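PDB 2H8O: geranyltranstransferase from Agrobacterium tumefaciens, which probably catalyses the condensation of geranyl diphosphate with isopentenyl diphosphate to form farnesyl diphosphate. Local coordinates for residues A[73-76]-A[77-80]; A[141-145]-A[146-150]. All coordinates share one frame; numbering follows the deposited sequence.

Contact 1. Residues A[73-76]-A[77-80]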
ATOM      1  N   LEU A  73     -10.656  12.524  -7.198  1.00 16.73           N
ATOM      2  CA  LEU A  73      -9.522  11.781  -6.632  1.00 16.51           C
ATOM      3  C   LEU A  73      -8.585  11.274  -7.733  1.00 16.02           C
ATOM      4  O   LEU A  73      -7.362  11.349  -7.621  1.00 16.10           O
ATOM      5  CB  LEU A  73     -10.025  10.618  -5.787  1.00 15.97           C
ATOM      6  CG  LEU A  73      -8.921   9.771  -5.140  1.00 16.27           C
ATOM      7  CD1 LEU A  73      -8.001  10.638  -4.286  1.00 17.69           C
ATOM      8  CD2 LEU A  73      -9.556   8.629  -4.329  1.00 16.66           C
ATOM      9  N   LEU A  74      -9.158  10.750  -8.808  1.00 16.74           N
ATOM     10  CA  LEU A  74      -8.364  10.284  -9.939  1.00 16.82           C
ATOM     11  C   LEU A  74      -7.553  11.424 -10.563  1.00 16.52           C
ATOM     12  O   LEU A  74      -6.397  11.264 -10.870  1.00 17.29           O
ATOM     13  CB  LEU A  74      -9.283   9.586 -10.951  1.00 17.42           C
ATOM     14  CG  LEU A  74      -8.678   8.766 -12.074  1.00 19.08           C
ATOM     15  CD1 LEU A  74      -7.772   7.700 -11.517  1.00 18.74           C
ATOM     16  CD2 LEU A  74      -9.789   8.159 -12.953  1.00 19.35           C
ATOM     17  N   GLU A  75      -8.151  12.603 -10.720  1.00 16.04           N
ATOM     18  CA  GLU A  75      -7.401  13.774 -11.212  1.00 17.03           C
ATOM     19  C   GLU A  75      -6.215  14.122 -10.294  1.00 16.50           C
ATOM     20  O   GLU A  75      -5.147  14.492 -10.771  1.00 17.44           O
ATOM     21  CB  GLU A  75      -8.348  14.973 -11.351  1.00 17.69           C
ATOM     22  CG  GLU A  75      -9.298  14.862 -12.527  1.00 20.53           C
ATOM     23  CD  GLU A  75     -10.292  16.007 -12.601  1.00 22.49           C
ATOM     24  OE1 GLU A  75     -10.194  16.962 -11.793  1.00 30.81           O
ATOM     25  OE2 GLU A  75     -11.198  15.958 -13.483  1.00 30.03           O
ATOM     26  N   ALA A  76      -6.422  14.013  -8.985  1.00 15.74           N
ATOM     27  CA  ALA A  76      -5.373  14.297  -8.005  1.00 14.91           C
ATOM     28  C   ALA A  76      -4.224  13.306  -8.130  1.00 15.37           C
ATOM     29  O   ALA A  76      -3.045  13.690  -8.054  1.00 15.34           O
ATOM     30  CB  ALA A  76      -5.953  14.303  -6.575  1.00 14.37           C
ATOM     31  N   MET A  77      -4.572  12.025  -8.320  1.00 15.08           N
ATOM     32  CA  MET A  77      -3.578  10.977  -8.563  1.00 14.30           C
ATOM     33  C   MET A  77      -2.776  11.297  -9.828  1.00 14.60           C
ATOM     34  O   MET A  77      -1.558  11.210  -9.819  1.00 15.50           O
ATOM     35  CB  MET A  77      -4.222   9.584  -8.678  1.00 14.34           C
ATOM     36  CG  MET A  77      -4.955   9.098  -7.409  1.00 14.10           C
ATOM     37  SD  MET A  77      -6.035   7.608  -7.645  1.00 10.90           S
ATOM     38  CE  MET A  77      -4.763   6.346  -7.947  1.00 15.46           C
ATOM     39  N   ARG A  78      -3.458  11.625 -10.924  1.00 14.37           N
ATOM     40  CA  ARG A  78      -2.775  11.991 -12.157  1.00 15.65           C
ATOM     41  C   ARG A  78      -1.847  13.189 -11.963  1.00 15.30           C
ATOM     42  O   ARG A  78      -0.728  13.215 -12.505  1.00 16.33           O
ATOM     43  CB  ARG A  78      -3.774  12.299 -13.253  1.00 15.78           C
ATOM     44  CG  ARG A  78      -4.590  11.124 -13.756  1.00 16.40           C
ATOM     45  CD  ARG A  78      -5.655  11.613 -14.721  1.00 18.51           C
ATOM     46  NE  ARG A  78      -6.548  10.531 -15.123  1.00 19.34           N
ATOM     47  CZ  ARG A  78      -7.849  10.658 -15.357  1.00 22.36           C
ATOM     48  NH1 ARG A  78      -8.553   9.596 -15.725  1.00 21.94           N
ATOM     49  NH2 ARG A  78      -8.460  11.845 -15.249  1.00 24.04           N
ATOM     50  N   HIS A  79      -2.302  14.174 -11.190  1.00 15.49           N
ATOM     51  CA  HIS A  79      -1.491  15.355 -10.911  1.00 15.77           C
ATOM     52  C   HIS A  79      -0.222  14.946 -10.163  1.00 16.27           C
ATOM     53  O   HIS A  79       0.874  15.419 -10.462  1.00 16.52           O
ATOM     54  CB  HIS A  79      -2.272  16.406 -10.118  1.00 16.14           C
ATOM     55  CG  HIS A  79      -1.571  17.731 -10.051  1.00 16.22           C
ATOM     56  ND1 HIS A  79      -1.503  18.588 -11.127  1.00 21.02           N
ATOM     57  CD2 HIS A  79      -0.862  18.319  -9.056  1.00 17.75           C
ATOM     58  CE1 HIS A  79      -0.808  19.661 -10.788  1.00 20.35           C
ATOM     59  NE2 HIS A  79      -0.416  19.527  -9.533  1.00 18.51           N
ATOM     60  N   GLY A  80      -0.373  14.048  -9.196  1.00 16.08           N
ATOM     61  CA  GLY A  80       0.761  13.560  -8.427  1.00 16.39           C
ATOM     62  C   GLY A  80       1.781  12.861  -9.305  1.00 16.67           C
ATOM     63  O   GLY A  80       2.991  13.029  -9.145  1.00 18.32           O
TER

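Contact 2. Residues A[141-145]-A[146-150]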
ATOM      1  N   THR A 141       1.516  21.811  -5.751  1.00 17.37           N
ATOM      2  CA  THR A 141       1.458  20.487  -5.175  1.00 16.92           C
ATOM      3  C   THR A 141       0.002  20.014  -5.093  1.00 16.67           C
ATOM      4  O   THR A 141      -0.936  20.777  -5.228  1.00 15.66           O
ATOM      5  CB  THR A 141       2.126  20.469  -3.803  1.00 16.98           C
ATOM      6  OG1 THR A 141       1.650  21.567  -3.038  1.00 17.94           O
ATOM      7  CG2 THR A 141       3.646  20.582  -3.936  1.00 17.42           C
ATOM      8  N   VAL A 142      -0.187  18.717  -4.876  1.00 15.53           N
ATOM      9  CA  VAL A 142      -1.533  18.161  -4.929  1.00 16.09           C
ATOM     10  C   VAL A 142      -2.451  18.802  -3.893  1.00 15.92           C
ATOM     11  O   VAL A 142      -3.602  19.095  -4.208  1.00 15.80           O
ATOM     12  CB  VAL A 142      -1.529  16.607  -4.816  1.00 15.88           C
ATOM     13  CG1 VAL A 142      -2.949  16.062  -4.678  1.00 15.77           C
ATOM     14  CG2 VAL A 142      -0.836  16.010  -6.022  1.00 15.37           C
ATOM     15  N   HIS A 143      -1.960  19.050  -2.677  1.00 16.49           N
ATOM     16  CA  HIS A 143      -2.833  19.622  -1.626  1.00 17.63           C
ATOM     17  C   HIS A 143      -3.202  21.078  -1.916  1.00 18.24           C
ATOM     18  O   HIS A 143      -4.239  21.553  -1.459  1.00 18.92           O
ATOM     19  CB  HIS A 143      -2.245  19.490  -0.204  1.00 17.78           C
ATOM     20  CG  HIS A 143      -0.935  20.179  -0.022  1.00 18.13           C
ATOM     21  ND1 HIS A 143       0.251  19.592  -0.398  1.00 17.84           N
ATOM     22  CD2 HIS A 143      -0.614  21.404   0.474  1.00 18.11           C
ATOM     23  CE1 HIS A 143       1.247  20.419  -0.139  1.00 18.90           C
ATOM     24  NE2 HIS A 143       0.755  21.524   0.389  1.00 18.80           N
ATOM     25  N   ARG A 144      -2.362  21.760  -2.684  1.00 19.03           N
ATOM     26  CA  ARG A 144      -2.634  23.144  -3.106  1.00 19.71           C
ATOM     27  C   ARG A 144      -3.636  23.201  -4.255  1.00 19.89           C
ATOM     28  O   ARG A 144      -4.564  24.009  -4.223  1.00 21.38           O
ATOM     29  CB  ARG A 144      -1.331  23.843  -3.489  1.00 20.47           C
ATOM     30  CG  ARG A 144      -0.387  23.998  -2.318  1.00 24.37           C
ATOM     31  CD  ARG A 144      -0.737  25.184  -1.478  1.00 30.56           C
ATOM     32  NE  ARG A 144      -0.486  26.409  -2.231  1.00 34.04           N
ATOM     33  CZ  ARG A 144      -0.737  27.639  -1.794  1.00 35.53           C
ATOM     34  NH1 ARG A 144      -1.257  27.838  -0.584  1.00 37.07           N
ATOM     35  NH2 ARG A 144      -0.468  28.676  -2.574  1.00 36.53           N
ATOM     36  N   LYS A 145      -3.468  22.350  -5.261  1.00 19.48           N
ATOM     37  CA  LYS A 145      -4.396  22.307  -6.397  1.00 19.59           C
ATOM     38  C   LYS A 145      -5.777  21.727  -6.027  1.00 19.28           C
ATOM     39  O   LYS A 145      -6.814  22.158  -6.553  1.00 19.55           O
ATOM     40  CB  LYS A 145      -3.764  21.519  -7.551  1.00 20.20           C
ATOM     41  CG  LYS A 145      -4.624  21.436  -8.802  1.00 20.77           C
ATOM     42  CD  LYS A 145      -3.826  20.926  -9.989  1.00 21.94           C
ATOM     43  CE  LYS A 145      -4.677  20.937 -11.274  1.00 25.96           C
ATOM     44  NZ  LYS A 145      -4.846  22.297 -11.866  1.00 29.80           N
ATOM     45  N   PHE A 146      -5.785  20.759  -5.113  1.00 18.68           N
ATOM     46  CA  PHE A 146      -7.007  20.135  -4.615  1.00 18.70           C
ATOM     47  C   PHE A 146      -7.185  20.581  -3.164  1.00 18.87           C
ATOM     48  O   PHE A 146      -7.491  21.751  -2.905  1.00 19.16           O
ATOM     49  CB  PHE A 146      -6.930  18.602  -4.805  1.00 18.53           C
ATOM     50  CG  PHE A 146      -6.805  18.209  -6.253  1.00 17.56           C
ATOM     51  CD1 PHE A 146      -7.927  17.926  -7.012  1.00 19.76           C
ATOM     52  CD2 PHE A 146      -5.565  18.215  -6.877  1.00 17.69           C
ATOM     53  CE1 PHE A 146      -7.812  17.620  -8.363  1.00 18.69           C
ATOM     54  CE2 PHE A 146      -5.441  17.906  -8.224  1.00 18.62           C
ATOM     55  CZ  PHE A 146      -6.572  17.602  -8.966  1.00 18.55           C
ATOM     56  N   ASP A 147      -7.005  19.667  -2.221  1.00 18.55           N
ATOM     57  CA  ASP A 147      -6.953  20.005  -0.803  1.00 18.48           C
ATOM     58  C   ASP A 147      -6.171  18.918  -0.066  1.00 18.20           C
ATOM     59  O   ASP A 147      -5.770  17.912  -0.673  1.00 17.01           O
ATOM     60  CB  ASP A 147      -8.346  20.248  -0.202  1.00 18.71           C
ATOM     61  CG  ASP A 147      -9.287  19.056  -0.295  1.00 21.13           C
ATOM     62  OD1 ASP A 147      -8.865  17.887  -0.354  1.00 19.27           O
ATOM     63  OD2 ASP A 147     -10.504  19.302  -0.236  1.00 25.57           O
ATOM     64  N   GLU A 148      -5.940  19.124   1.233  1.00 18.27           N
ATOM     65  CA  GLU A 148      -5.095  18.190   1.988  1.00 18.10           C
ATOM     66  C   GLU A 148      -5.729  16.787   2.047  1.00 16.95           C
ATOM     67  O   GLU A 148      -5.039  15.801   1.845  1.00 16.56           O
ATOM     68  CB  GLU A 148      -4.799  18.705   3.401  1.00 18.69           C
ATOM     69  CG  GLU A 148      -3.791  19.835   3.434  1.00 21.09           C
ATOM     70  CD  GLU A 148      -3.483  20.307   4.837  1.00 21.27           C
ATOM     71  OE1 GLU A 148      -3.371  19.471   5.749  1.00 27.67           O
ATOM     72  OE2 GLU A 148      -3.334  21.529   5.010  1.00 27.21           O
ATOM     73  N   ALA A 149      -7.035  16.692   2.318  1.00 16.77           N
ATOM     74  CA  ALA A 149      -7.730  15.394   2.336  1.00 16.36           C
ATOM     75  C   ALA A 149      -7.539  14.606   1.025  1.00 16.01           C
ATOM     76  O   ALA A 149      -7.214  13.412   1.021  1.00 15.78           O
ATOM     77  CB  ALA A 149      -9.229  15.611   2.592  1.00 17.13           C
ATOM     78  N   THR A 150      -7.779  15.291  -0.083  1.00 15.99           N
ATOM     79  CA  THR A 150      -7.630  14.679  -1.379  1.00 15.67           C
ATOM     80  C   THR A 150      -6.186  14.273  -1.626  1.00 15.34           C
ATOM     81  O   THR A 150      -5.947  13.230  -2.220  1.00 14.52           O
ATOM     82  CB  THR A 150      -8.149  15.614  -2.493  1.00 15.71           C
ATOM     83  OG1 THR A 150      -9.517  15.955  -2.220  1.00 16.81           O
ATOM     84  CG2 THR A 150      -8.094  14.958  -3.843  1.00 16.47           C
TER

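Contact 1. Residues A[73-76]-A[77-80]
Leu74 and Arg78 meet one turn apart on the helix. Leu74 CG lies over one face of the Arg78 guanidinium, displaced toward its rim. Between the two side chains the closest pair is Leu74 CD2 and Arg78 NH1, 3.4 Å apart. Arg78 is extended from CG to NE, and its chain runs back along the helix toward Leu74. On the way its CG passes 3.4 Å from Leu74 O. Glu75 CG approaches the same guanidinium obliquely, 4.1 Å from Arg78 NH2. The carboxylate is not in contact with it: Glu75 OE2 and Arg78 NH2 are 5.2 Å apart, so any attraction there is probably modest.

Met77 also reaches back by a turn. Its CG is anti to the carbonyl carbon (chi1 -62°), and the chain bends at chi3 (69°). This sets the sulfur near two leucines: Met77 SD is 4.2 Å from Leu74 CD1 and 4.4 Å from Leu73 CG.

The backbone is regular alpha-helix with i to i+4 hydrogen bonds. Arg78 N bonds to Leu74 O at 3.0 Å with a nearly straight N-H...O angle of 170°. Equivalent bonds join Met77 to Leu73, His79 to Glu75 and Gly80 to Ala76. The helix, 71-82, belongs to the all-helical isoprenoid synthase fold of the polyprenyl synthetases.

The polar ends have partners outside the two segments. Arg78 NH1 donates to Leu58 O, a bond consistent with keeping the guanidinium beside Leu74. His79 NE2 bonds to Pro140 O. Leu73 and Met77 both pack on Ser157 of helix 148-167 and on Ile191 of the second subunit.

Contact 2. Residues A[141-145]-A[146-150]
Lys145 and Phe146 lie side by side and point the same way. The aliphatic part of the lysine runs beside the CD2-CE2 part of the ring, with Lys145 CG 3.7 Å from Phe146 CE2. Lys145 CG is anti to its own N (chi1 -179°), which carries the chain out beside the ring. Val142 crosses the phenylalanine obliquely, and its CG1 is 4.0 Å from Phe146 CD2. The carbonyl Val142 O sits at the ring edge, in the ring plane, 3.4 Å from Phe146 CD2. The same oxygen accepts from Phe146 N at 2.9 Å.

Phe146 is the first residue to leave helical geometry, and Asp147 then takes the N-cap of the next helix. Asp147 OD1 receives two bonds: Thr150 N at 2.8 Å, nearly along the C-O axis, and Thr150 OG1 at 2.8 Å, from above the carboxylate plane. Further along the turn, Glu148 CG lies 4.0 Å from His143 CB. His143 touches Asp126 and Pro128 of the aspartate-rich DDxxxxD motif, which in this family binds magnesium and substrate diphosphate.

The short helix 142-145 follows strand 139-140 and leads through this turn into helix 148-167. Phe146 packs on Asn72 of helix 71-82.

Contact 1 is buried within one helix, while contact 2 is a partly buried turn between two helices. The two meet directly. Ala76 CB packs on Thr150 CG2 at 3.5 Å, and His79 CE1 on Lys145 CD at 3.4 Å. Phe146 CZ lies 3.6 Å from Ala76 N, so the turn rests on helix 71-82. Contact 1 has an unbroken run of backbone hydrogen bonds, and its arginine is held from outside. In contact 2 a single backbone bond joins the segments, and a side-chain cap starts the next helix. Both touch the second subunit, contact 1 through Leu73 and Met77, contact 2 through Glu148 and Ala149.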